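Local coordinates for putative molybdenum cofactor biosynthesis protein D2 (MoaD2) / thiamine S (Mycobacterium smegmatis, PDB 6JC0), which probably serves as the small, ubiquitin-like sulfur-carrier subunit of molybdopterin synthase in molybdenum cofactor biosynthesis, at residues 11-16 against 79-84. Numbering follows the deposited sequence.
Sequences VRYFAA and VDVLPP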
ATOM      1  N   VAL B  11      14.711  26.896  28.985  1.00 16.83           N
ATOM      2  CA  VAL B  11      13.452  26.438  28.419  1.00 17.18           C
ATOM      3  C   VAL B  11      13.499  26.540  26.902  1.00 20.03           C
ATOM      4  O   VAL B  11      13.799  27.600  26.360  1.00 22.15           O
ATOM      5  CB  VAL B  11      12.247  27.252  28.946  1.00 20.89           C
ATOM      6  CG1 VAL B  11      10.952  26.777  28.284  1.00 15.38           C
ATOM      7  CG2 VAL B  11      12.145  27.139  30.459  1.00 21.62           C
ATOM      8  N   ARG B  12      13.213  25.436  26.223  1.00 15.33           N
ATOM      9  CA  ARG B  12      13.113  25.444  24.770  1.00 18.15           C
ATOM     10  C   ARG B  12      11.662  25.250  24.353  1.00 18.98           C
ATOM     11  O   ARG B  12      11.036  24.248  24.707  1.00 17.52           O
ATOM     12  CB  ARG B  12      13.997  24.353  24.148  1.00 17.26           C
ATOM     13  CG  ARG B  12      15.482  24.502  24.460  1.00 17.28           C
ATOM     14  CD  ARG B  12      16.344  23.586  23.593  1.00 16.20           C
ATOM     15  NE  ARG B  12      16.067  22.172  23.838  1.00 21.84           N
ATOM     16  CZ  ARG B  12      16.607  21.170  23.149  1.00 28.46           C
ATOM     17  NH1 ARG B  12      17.457  21.420  22.161  1.00 26.88           N
ATOM     18  NH2 ARG B  12      16.290  19.916  23.443  1.00 26.11           N
ATOM     19  N   TYR B  13      11.129  26.220  23.615  1.00 13.64           N
ATOM     20  CA  TYR B  13       9.760  26.149  23.111  1.00 11.42           C
ATOM     21  C   TYR B  13       9.734  25.574  21.699  1.00 19.03           C
ATOM     22  O   TYR B  13      10.601  25.881  20.882  1.00 17.17           O
ATOM     23  CB  TYR B  13       9.105  27.535  23.108  1.00 16.01           C
ATOM     24  CG  TYR B  13       8.999  28.187  24.466  1.00 22.39           C
ATOM     25  CD1 TYR B  13       7.947  27.885  25.320  1.00 21.88           C
ATOM     26  CD2 TYR B  13       9.946  29.113  24.891  1.00 20.34           C
ATOM     27  CE1 TYR B  13       7.841  28.484  26.563  1.00 20.22           C
ATOM     28  CE2 TYR B  13       9.851  29.711  26.133  1.00 19.14           C
ATOM     29  CZ  TYR B  13       8.795  29.394  26.964  1.00 21.25           C
ATOM     30  OH  TYR B  13       8.693  29.983  28.203  1.00 20.95           O
ATOM     31  N   PHE B  14       8.728  24.759  21.405  1.00 16.44           N
ATOM     32  CA  PHE B  14       8.604  24.186  20.068  1.00 17.00           C
ATOM     33  C   PHE B  14       7.244  24.454  19.439  1.00 15.11           C
ATOM     34  O   PHE B  14       6.224  24.530  20.133  1.00 14.84           O
ATOM     35  CB  PHE B  14       8.881  22.682  20.112  1.00 19.59           C
ATOM     36  CG  PHE B  14      10.314  22.355  20.361  1.00 16.21           C
ATOM     37  CD1 PHE B  14      10.790  22.219  21.654  1.00 15.70           C
ATOM     38  CD2 PHE B  14      11.201  22.233  19.304  1.00 15.20           C
ATOM     39  CE1 PHE B  14      12.117  21.940  21.888  1.00 15.17           C
ATOM     40  CE2 PHE B  14      12.531  21.953  19.532  1.00 12.53           C
ATOM     41  CZ  PHE B  14      12.990  21.806  20.825  1.00 15.32           C
ATOM     42  N   ALA B  15       7.262  24.609  18.118  1.00 14.27           N
ATOM     43  CA  ALA B  15       6.065  24.785  17.297  1.00 19.15           C
ATOM     44  C   ALA B  15       5.111  25.829  17.864  1.00 22.17           C
ATOM     45  O   ALA B  15       5.479  26.994  18.015  1.00 22.12           O
ATOM     46  CB  ALA B  15       5.352  23.457  17.124  1.00 10.04           C
ATOM     47  N   ALA B  16       3.894  25.400  18.186  1.00 13.92           N
ATOM     48  CA  ALA B  16       2.867  26.307  18.690  1.00 17.89           C
ATOM     49  C   ALA B  16       3.302  27.036  19.962  1.00 16.92           C
ATOM     50  O   ALA B  16       2.931  28.188  20.171  1.00 17.97           O
ATOM     51  CB  ALA B  16       1.569  25.553  18.939  1.00 17.90           C
ATOM     52  N   VAL B  79      14.488  22.328  29.953  1.00 17.82           N
ATOM     53  CA  VAL B  79      13.105  21.875  29.877  1.00 17.05           C
ATOM     54  C   VAL B  79      12.536  22.169  28.488  1.00 18.55           C
ATOM     55  O   VAL B  79      12.483  23.326  28.061  1.00 13.25           O
ATOM     56  CB  VAL B  79      12.221  22.546  30.950  1.00 14.29           C
ATOM     57  CG1 VAL B  79      10.770  22.108  30.797  1.00 18.60           C
ATOM     58  CG2 VAL B  79      12.726  22.222  32.348  1.00 11.53           C
ATOM     59  N   ASP B  80      12.122  21.121  27.782  1.00 15.63           N
ATOM     60  CA  ASP B  80      11.517  21.287  26.459  1.00 16.14           C
ATOM     61  C   ASP B  80       9.991  21.310  26.538  1.00 18.34           C
ATOM     62  O   ASP B  80       9.384  20.478  27.213  1.00 15.59           O
ATOM     63  CB  ASP B  80      11.964  20.169  25.508  1.00 17.67           C
ATOM     64  CG  ASP B  80      13.430  20.271  25.122  1.00 18.40           C
ATOM     65  OD1 ASP B  80      14.080  21.268  25.489  1.00 25.33           O
ATOM     66  OD2 ASP B  80      13.932  19.358  24.437  1.00 20.80           O
ATOM     67  N   VAL B  81       9.377  22.255  25.831  1.00 16.38           N
ATOM     68  CA  VAL B  81       7.926  22.377  25.786  1.00 15.16           C
ATOM     69  C   VAL B  81       7.373  21.847  24.461  1.00 20.63           C
ATOM     70  O   VAL B  81       7.577  22.454  23.403  1.00 17.05           O
ATOM     71  CB  VAL B  81       7.478  23.844  25.970  1.00 11.88           C
ATOM     72  CG1 VAL B  81       5.964  23.936  25.948  1.00 10.10           C
ATOM     73  CG2 VAL B  81       8.031  24.407  27.267  1.00 15.55           C
ATOM     74  N   LEU B  82       6.660  20.724  24.529  1.00 17.98           N
ATOM     75  CA  LEU B  82       6.223  20.002  23.335  1.00 16.68           C
ATOM     76  C   LEU B  82       4.706  20.002  23.163  1.00 19.19           C
ATOM     77  O   LEU B  82       3.991  19.366  23.937  1.00 20.13           O
ATOM     78  CB  LEU B  82       6.721  18.547  23.379  1.00 14.78           C
ATOM     79  CG  LEU B  82       8.134  18.202  22.893  1.00 22.01           C
ATOM     80  CD1 LEU B  82       9.199  18.870  23.735  1.00 24.18           C
ATOM     81  CD2 LEU B  82       8.341  16.690  22.876  1.00 26.95           C
ATOM     82  N   PRO B  83       4.205  20.705  22.136  1.00 16.86           N
ATOM     83  CA  PRO B  83       2.773  20.654  21.820  1.00 18.32           C
ATOM     84  C   PRO B  83       2.371  19.263  21.348  1.00 20.43           C
ATOM     85  O   PRO B  83       3.254  18.455  21.044  1.00 18.66           O
ATOM     86  CB  PRO B  83       2.620  21.685  20.690  1.00 15.80           C
ATOM     87  CG  PRO B  83       3.823  22.566  20.808  1.00 17.75           C
ATOM     88  CD  PRO B  83       4.923  21.650  21.269  1.00 19.60           C
ATOM     89  N   PRO B  84       1.059  18.977  21.299  1.00 18.66           N
ATOM     90  CA  PRO B  84       0.610  17.708  20.719  1.00 20.39           C
ATOM     91  C   PRO B  84       1.192  17.519  19.323  1.00 19.99           C
ATOM     92  O   PRO B  84       1.310  18.490  18.573  1.00 22.77           O
ATOM     93  CB  PRO B  84      -0.911  17.860  20.675  1.00 22.97           C
ATOM     94  CG  PRO B  84      -1.212  18.798  21.790  1.00 22.09           C
ATOM     95  CD  PRO B  84      -0.068  19.779  21.802  1.00 18.33           C
TER
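Strands 11-13 and 79-82 run side by side in parallel, their axes 4.7 Å apart at closest approach, and Arg12 bonds to both neighbours of Asp80: its N reaches Val79 O at 2.9 Å, and its O takes the N-H of Val81 almost along the C=O axis. A weak bond from Phe14 N to Val81 O follows just past strand 11-13. On one sheet face Arg12, long enough to reach across to Asp80 and bent at chi3 (-63°), meets the carboxylate side-on: NE donates to Asp80 OD1 (2.7 Å) from above the carboxylate plane, and NH2 to the syn lone pair of Asp80 OD2 (2.6 Å). Because the guanidinium and carboxylate planes are turned 41° apart, this two-point salt bridge is twisted. Glu63 also bridges to Arg12 NH2, and the guanidinium charge should help keep both acids ionised. The Phe14 ring turns its edge to Asp80 and Val81 O, its CZ over one guanidinium face. On the other sheet face, branched Val81 suits the strand and sends CG2 to Val11 CG1 (3.9 Å) and Tyr13 CD1 (4.0 Å), beneath helices 36-44 and 48-54; the Tyr13 hydroxyl bonds Glu26. Pro83, with no N-H to satisfy, lays CG 3.2 Å from Phe14 O and touches small Ala15 and Ala16 where helix 16-21 begins. A chain of another protein packs on Phe14 and Leu82 and hydrogen-bonds Asp80 OD2. Such parallel pairing of first and last strands central to a mixed sheet is the hallmark of the ubiquitin-like beta-grasp fold of the MoaD/ThiS family, with strand 79-82 leading into the C-terminal tail.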